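Local atomic coordinates of mandelate racemase/muconate lactonizing enzyme (Roseovarius nubinhibens, PDB entry 2QDD), a protein that is of unknown function but belongs to the mandelate racemase/muconate lactonizing enzyme family of the enolase superfamily and binds magnesium, so it probably acts on a carboxylate substrate. Residues Y37-T42 with T47-G52; A110-L115 with G273-R278. One frame throughout, in Å; residues are numbered along the deposited sequence.

Contact 1. Residues Y37-T42 with T47-G52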
loop_
_atom_site.group_PDB
_atom_site.type_symbol
_atom_site.label_atom_id
_atom_site.label_comp_id
_atom_site.label_asym_id
_atom_site.label_seq_id
_atom_site.Cartn_x
_atom_site.Cartn_y
_atom_site.Cartn_z
ATOM N N TYR A 37 21.191 -40.406 13.382
ATOM C CA TYR A 37 21.376 -40.131 14.812
ATOM C C TYR A 37 22.738 -39.494 15.052
ATOM O O TYR A 37 23.742 -39.914 14.480
ATOM C CB TYR A 37 21.284 -41.417 15.637
ATOM C CG TYR A 37 19.890 -41.839 16.058
ATOM C CD1 TYR A 37 19.693 -42.539 17.248
ATOM C CD2 TYR A 37 18.770 -41.556 15.267
ATOM C CE1 TYR A 37 18.424 -42.946 17.643
ATOM C CE2 TYR A 37 17.496 -41.955 15.656
ATOM C CZ TYR A 37 17.330 -42.649 16.846
ATOM O OH TYR A 37 16.072 -43.049 17.238
ATOM N N LEU A 38 22.762 -38.481 15.908
ATOM C CA LEU A 38 24.001 -37.842 16.302
ATOM C C LEU A 38 24.168 -37.919 17.815
ATOM O O LEU A 38 23.235 -37.628 18.563
ATOM C CB LEU A 38 24.025 -36.393 15.817
ATOM C CG LEU A 38 25.163 -35.488 16.294
ATOM C CD1 LEU A 38 26.498 -35.802 15.618
ATOM C CD2 LEU A 38 24.778 -34.057 16.067
ATOM N N ARG A 39 25.356 -38.333 18.253
ATOM C CA ARG A 39 25.710 -38.345 19.670
ATOM C C ARG A 39 26.766 -37.285 19.912
ATOM O O ARG A 39 27.793 -37.270 19.238
ATOM C CB ARG A 39 26.245 -39.725 20.086
ATOM C CG ARG A 39 26.778 -39.773 21.517
ATOM C CD ARG A 39 27.273 -41.150 21.915
ATOM N NE ARG A 39 28.514 -41.521 21.242
ATOM C CZ ARG A 39 28.906 -42.773 21.021
ATOM N NH1 ARG A 39 28.154 -43.795 21.420
ATOM N NH2 ARG A 39 30.057 -43.002 20.396
ATOM N N ILE A 40 26.503 -36.398 20.867
ATOM C CA ILE A 40 27.482 -35.399 21.286
ATOM C C ILE A 40 28.000 -35.731 22.683
ATOM O O ILE A 40 27.235 -35.730 23.656
ATOM C CB ILE A 40 26.892 -33.955 21.285
ATOM C CG1 ILE A 40 26.326 -33.595 19.903
ATOM C CG2 ILE A 40 27.946 -32.949 21.736
ATOM C CD1 ILE A 40 26.077 -32.105 19.692
ATOM N N ASP A 41 29.299 -36.005 22.774
ATOM C CA ASP A 41 29.951 -36.236 24.056
ATOM C C ASP A 41 30.640 -34.975 24.529
ATOM O O ASP A 41 31.151 -34.198 23.721
ATOM C CB ASP A 41 30.968 -37.378 23.952
ATOM C CG ASP A 41 30.310 -38.727 23.727
ATOM O OD1 ASP A 41 30.683 -39.425 22.762
ATOM O OD2 ASP A 41 29.417 -39.091 24.517
ATOM N N THR A 42 30.650 -34.779 25.842
ATOM C CA THR A 42 31.383 -33.678 26.458
ATOM C C THR A 42 32.481 -34.203 27.381
ATOM O O THR A 42 32.542 -35.403 27.662
ATOM C CB THR A 42 30.457 -32.762 27.275
ATOM O OG1 THR A 42 29.850 -33.519 28.325
ATOM C CG2 THR A 42 29.373 -32.136 26.398
ATOM N N THR A 47 26.100 -36.504 27.869
ATOM C CA THR A 47 25.987 -36.913 26.481
ATOM C C THR A 47 24.567 -36.586 25.989
ATOM O O THR A 47 23.583 -36.884 26.673
ATOM C CB THR A 47 26.299 -38.434 26.362
ATOM O OG1 THR A 47 27.712 -38.644 26.511
ATOM C CG2 THR A 47 25.830 -39.020 25.040
ATOM N N GLY A 48 24.471 -35.956 24.816
ATOM C CA GLY A 48 23.175 -35.644 24.201
ATOM C C GLY A 48 22.968 -36.352 22.878
ATOM O O GLY A 48 23.929 -36.634 22.162
ATOM N N TRP A 49 21.711 -36.644 22.558
ATOM C CA TRP A 49 21.358 -37.224 21.266
ATOM C C TRP A 49 20.425 -36.338 20.444
ATOM O O TRP A 49 19.502 -35.723 20.984
ATOM C CB TRP A 49 20.741 -38.606 21.447
ATOM C CG TRP A 49 21.718 -39.634 21.941
ATOM C CD1 TRP A 49 22.116 -39.833 23.235
ATOM C CD2 TRP A 49 22.416 -40.607 21.152
ATOM N NE1 TRP A 49 23.015 -40.869 23.299
ATOM C CE2 TRP A 49 23.215 -41.364 22.036
ATOM C CE3 TRP A 49 22.435 -40.919 19.786
ATOM C CZ2 TRP A 49 24.027 -42.416 21.599
ATOM C CZ3 TRP A 49 23.247 -41.964 19.351
ATOM C CH2 TRP A 49 24.031 -42.698 20.257
ATOM N N GLY A 50 20.689 -36.273 19.139
ATOM C CA GLY A 50 19.772 -35.663 18.176
ATOM C C GLY A 50 19.478 -36.557 16.982
ATOM O O GLY A 50 20.274 -37.438 16.651
ATOM N N GLU A 51 18.329 -36.327 16.344
ATOM C CA GLU A 51 17.946 -37.018 15.115
ATOM C C GLU A 51 17.601 -36.043 13.989
ATOM O O GLU A 51 16.822 -35.110 14.180
ATOM C CB GLU A 51 16.754 -37.946 15.363
ATOM C CG GLU A 51 16.336 -38.746 14.120
ATOM C CD GLU A 51 15.146 -39.649 14.359
ATOM O OE1 GLU A 51 14.576 -39.612 15.471
ATOM O OE2 GLU A 51 14.777 -40.394 13.425
ATOM N N GLY A 52 18.172 -36.273 12.812
ATOM C CA GLY A 52 17.675 -35.652 11.590
ATOM C C GLY A 52 17.202 -36.697 10.600
ATOM O O GLY A 52 17.998 -37.493 10.092
#

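Contact 2. Residues A110-L115 with G273-R278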
loop_
_atom_site.group_PDB
_atom_site.type_symbol
_atom_site.label_atom_id
_atom_site.label_comp_id
_atom_site.label_asym_id
_atom_site.label_seq_id
_atom_site.Cartn_x
_atom_site.Cartn_y
_atom_site.Cartn_z
ATOM N N ALA A 110 20.633 -32.131 20.302
ATOM C CA ALA A 110 21.559 -32.808 21.202
ATOM C C ALA A 110 22.179 -31.876 22.236
ATOM O O ALA A 110 22.481 -32.301 23.353
ATOM C CB ALA A 110 22.633 -33.513 20.409
ATOM N N CYS A 111 22.365 -30.610 21.867
ATOM C CA CYS A 111 22.809 -29.586 22.815
ATOM C C CYS A 111 21.742 -29.208 23.840
ATOM O O CYS A 111 22.071 -28.910 24.993
ATOM C CB CYS A 111 23.282 -28.341 22.076
ATOM S SG CYS A 111 24.839 -28.531 21.185
ATOM N N TRP A 112 20.475 -29.203 23.413
ATOM C CA TRP A 112 19.332 -29.011 24.314
ATOM C C TRP A 112 19.241 -30.145 25.340
ATOM O O TRP A 112 19.031 -29.891 26.529
ATOM C CB TRP A 112 18.011 -28.900 23.528
ATOM C CG TRP A 112 17.655 -27.487 23.112
ATOM C CD1 TRP A 112 17.932 -26.896 21.917
ATOM C CD2 TRP A 112 16.958 -26.501 23.891
ATOM N NE1 TRP A 112 17.466 -25.606 21.899
ATOM C CE2 TRP A 112 16.856 -25.335 23.094
ATOM C CE3 TRP A 112 16.413 -26.485 25.185
ATOM C CZ2 TRP A 112 16.239 -24.161 23.548
ATOM C CZ3 TRP A 112 15.792 -25.316 25.638
ATOM C CH2 TRP A 112 15.712 -24.171 24.819
ATOM N N ASP A 113 19.399 -31.382 24.861
ATOM C CA ASP A 113 19.521 -32.588 25.689
ATOM C C ASP A 113 20.582 -32.471 26.790
ATOM O O ASP A 113 20.298 -32.774 27.947
ATOM C CB ASP A 113 19.818 -33.799 24.795
ATOM C CG ASP A 113 19.514 -35.137 25.469
ATOM O OD1 ASP A 113 18.936 -35.171 26.582
ATOM O OD2 ASP A 113 19.855 -36.174 24.863
ATOM N N ILE A 114 21.781 -32.012 26.421
ATOM C CA ILE A 114 22.880 -31.768 27.367
ATOM C C ILE A 114 22.514 -30.697 28.400
ATOM O O ILE A 114 22.692 -30.910 29.608
ATOM C CB ILE A 114 24.205 -31.404 26.633
ATOM C CG1 ILE A 114 24.758 -32.622 25.883
ATOM C CG2 ILE A 114 25.266 -30.868 27.604
ATOM C CD1 ILE A 114 25.715 -32.270 24.753
ATOM N N LEU A 115 21.990 -29.567 27.923
ATOM C CA LEU A 115 21.543 -28.475 28.793
ATOM C C LEU A 115 20.468 -28.900 29.801
ATOM O O LEU A 115 20.513 -28.501 30.965
ATOM C CB LEU A 115 21.047 -27.280 27.971
ATOM C CG LEU A 115 20.571 -26.098 28.830
ATOM C CD1 LEU A 115 21.739 -25.346 29.457
ATOM C CD2 LEU A 115 19.643 -25.167 28.087
ATOM N N GLY A 273 16.187 -26.587 14.093
ATOM C CA GLY A 273 16.343 -27.016 15.476
ATOM C C GLY A 273 15.310 -26.437 16.415
ATOM O O GLY A 273 14.337 -25.825 15.984
ATOM N N LEU A 274 15.544 -26.639 17.706
ATOM C CA LEU A 274 14.601 -26.295 18.752
ATOM C C LEU A 274 14.723 -24.821 19.118
ATOM O O LEU A 274 13.727 -24.180 19.455
ATOM C CB LEU A 274 14.891 -27.155 19.983
ATOM C CG LEU A 274 13.856 -28.083 20.618
ATOM C CD1 LEU A 274 12.737 -28.513 19.664
ATOM C CD2 LEU A 274 14.585 -29.300 21.182
ATOM N N THR A 275 15.951 -24.303 19.074
ATOM C CA THR A 275 16.233 -22.884 19.317
ATOM C C THR A 275 15.508 -21.987 18.305
ATOM O O THR A 275 14.853 -21.016 18.691
ATOM C CB THR A 275 17.759 -22.611 19.278
ATOM O OG1 THR A 275 18.410 -23.391 20.290
ATOM C CG2 THR A 275 18.070 -21.130 19.500
ATOM N N ARG A 276 15.617 -22.334 17.020
ATOM C CA ARG A 276 14.929 -21.608 15.958
ATOM C C ARG A 276 13.412 -21.822 16.017
ATOM O O ARG A 276 12.647 -20.880 15.824
ATOM C CB ARG A 276 15.488 -21.991 14.583
ATOM C CG ARG A 276 16.970 -21.619 14.355
ATOM C CD ARG A 276 17.164 -20.151 14.002
ATOM N NE ARG A 276 18.577 -19.783 13.907
ATOM C CZ ARG A 276 19.299 -19.258 14.898
ATOM N NH1 ARG A 276 20.576 -18.956 14.699
ATOM N NH2 ARG A 276 18.756 -19.032 16.087
ATOM N N ALA A 277 12.992 -23.050 16.312
ATOM C CA ALA A 277 11.563 -23.397 16.404
ATOM C C ALA A 277 10.830 -22.706 17.555
ATOM O O ALA A 277 9.682 -22.306 17.393
ATOM C CB ALA A 277 11.377 -24.895 16.477
ATOM N N ARG A 278 11.512 -22.537 18.688
ATOM C CA ARG A 278 10.968 -21.814 19.850
ATOM C C ARG A 278 10.706 -20.326 19.582
ATOM O O ARG A 278 9.670 -19.791 20.001
ATOM C CB ARG A 278 11.896 -21.966 21.062
ATOM C CG ARG A 278 11.384 -21.339 22.351
ATOM C CD ARG A 278 12.406 -20.372 22.919
ATOM N NE ARG A 278 12.778 -20.711 24.291
ATOM C CZ ARG A 278 14.017 -20.632 24.774
ATOM N NH1 ARG A 278 14.258 -20.963 26.034
ATOM N NH2 ARG A 278 15.017 -20.225 23.998
#

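Contact 1. Residues Y37-T42 with T47-G52
Arg39 and Trp49 face each other as a non-hydrogen-bonded pair of two antiparallel strands, and the arginine is laid along the indole. Arg39 CB sits over one face of the six-membered ring, a CH-pi contact 3.6 Å from the centroid of the Trp49 ring and 8° off the normal. Arg39 CG, anti to the backbone N (chi1 174°), runs outward beside the indole and meets Thr47 CG2 at 3.7 Å. Arg39 CD reaches the rim at Trp49 CZ2, 3.5 Å away. The chain then bends at chi3. Arg39 NE makes a long salt bridge to Asp41 OD1 at 3.4 Å, and NH2 finds Thr9 on the next strand. Arginine suits this place, its aliphatic stem against the indole and its charged end beside Asp41 and Thr9. The other oxygen of that carboxylate, Asp41 OD2, accepts a hydrogen bond from Thr47 OG1 at 2.7 Å, nearly along its C-O axis. Toward the other end, Glu51 slants past Tyr37, with Glu51 CD 3.5 Å from Tyr37 CE2, while Tyr37 OH and Glu51 OE1 both bond to Thr299. Gly48 and Gly50 lie opposite Ile40 and Leu38, each pair exchanging two N-H...O bonds (Leu38 N to Gly50 O, 2.8 Å); having no side chains, they let helix 101-119 pack close. This is a beta hairpin at the edge of the antiparallel sheet in the N-terminal capping domain of the enolase superfamily.

Contact 2. Residues A110-L115 with G273-R278
This is an interdomain helix-to-helix contact made by one aromatic side chain: Trp112, on helix 101-119 of the N-terminal domain, reaches across to the first turn of helix 274-287 in the barrel domain. The two short helical segments run almost perpendicular, and their axes come no nearer than 11.4 Å, a separation that the long indole of Trp112 bridges. Leu274 lies over one face of the indole, with CB 3.8 Å from the centroid of the Trp112 five-membered ring in a CH-pi contact. At the ring's edge, Trp112 NE1 donates a hydrogen bond to Thr275 OG1, 2.9 Å long and somewhat bent at 151°, the oxygen tilted from the indole plane. Thr275 OG1 sits beside its own backbone N (chi1 -60°), where it also bonds to Asp108, one turn before Trp112; that carboxylate takes the N-H of Leu274 as well. Farther along the ring, Trp112 CH2 meets a face of the Arg278 guanidinium, 3.7 Å from Arg278 NH1, with the two planes 75° apart. Arg278 of the second subunit comes close to this same arginine. A leucine in place of Trp112 would probably leave Thr275 without its indole donor and open a gap beside Leu274 and Arg278. The chemistry is thus mixed: the buried indole N-H is satisfied across the domain boundary, the carbon face of the ring packs on Leu274, and its CH2 edge meets the guanidinium face of Arg278.

Overall arrangement
From the N terminus the chain enters contact 1 first: strand 29-42 turns after four residues into strand 47-52, closing a short local hairpin. After two further helices, 64-78 and 86-96, it reaches helix 101-119, where contact 2 opens, and closes that far larger loop 158 residues later, after most of the barrel strands have been laid down. The two loops follow in series, neither nested nor crossed, yet in space their centres are about 11 Å apart. Helix 101-119 joins them: Asp113 OD2 probably accepts a hydrogen bond from Trp49 N, 3.0 Å away, and Ala110 packs on the same strand. The helix thus ties the hairpin to the barrel domain.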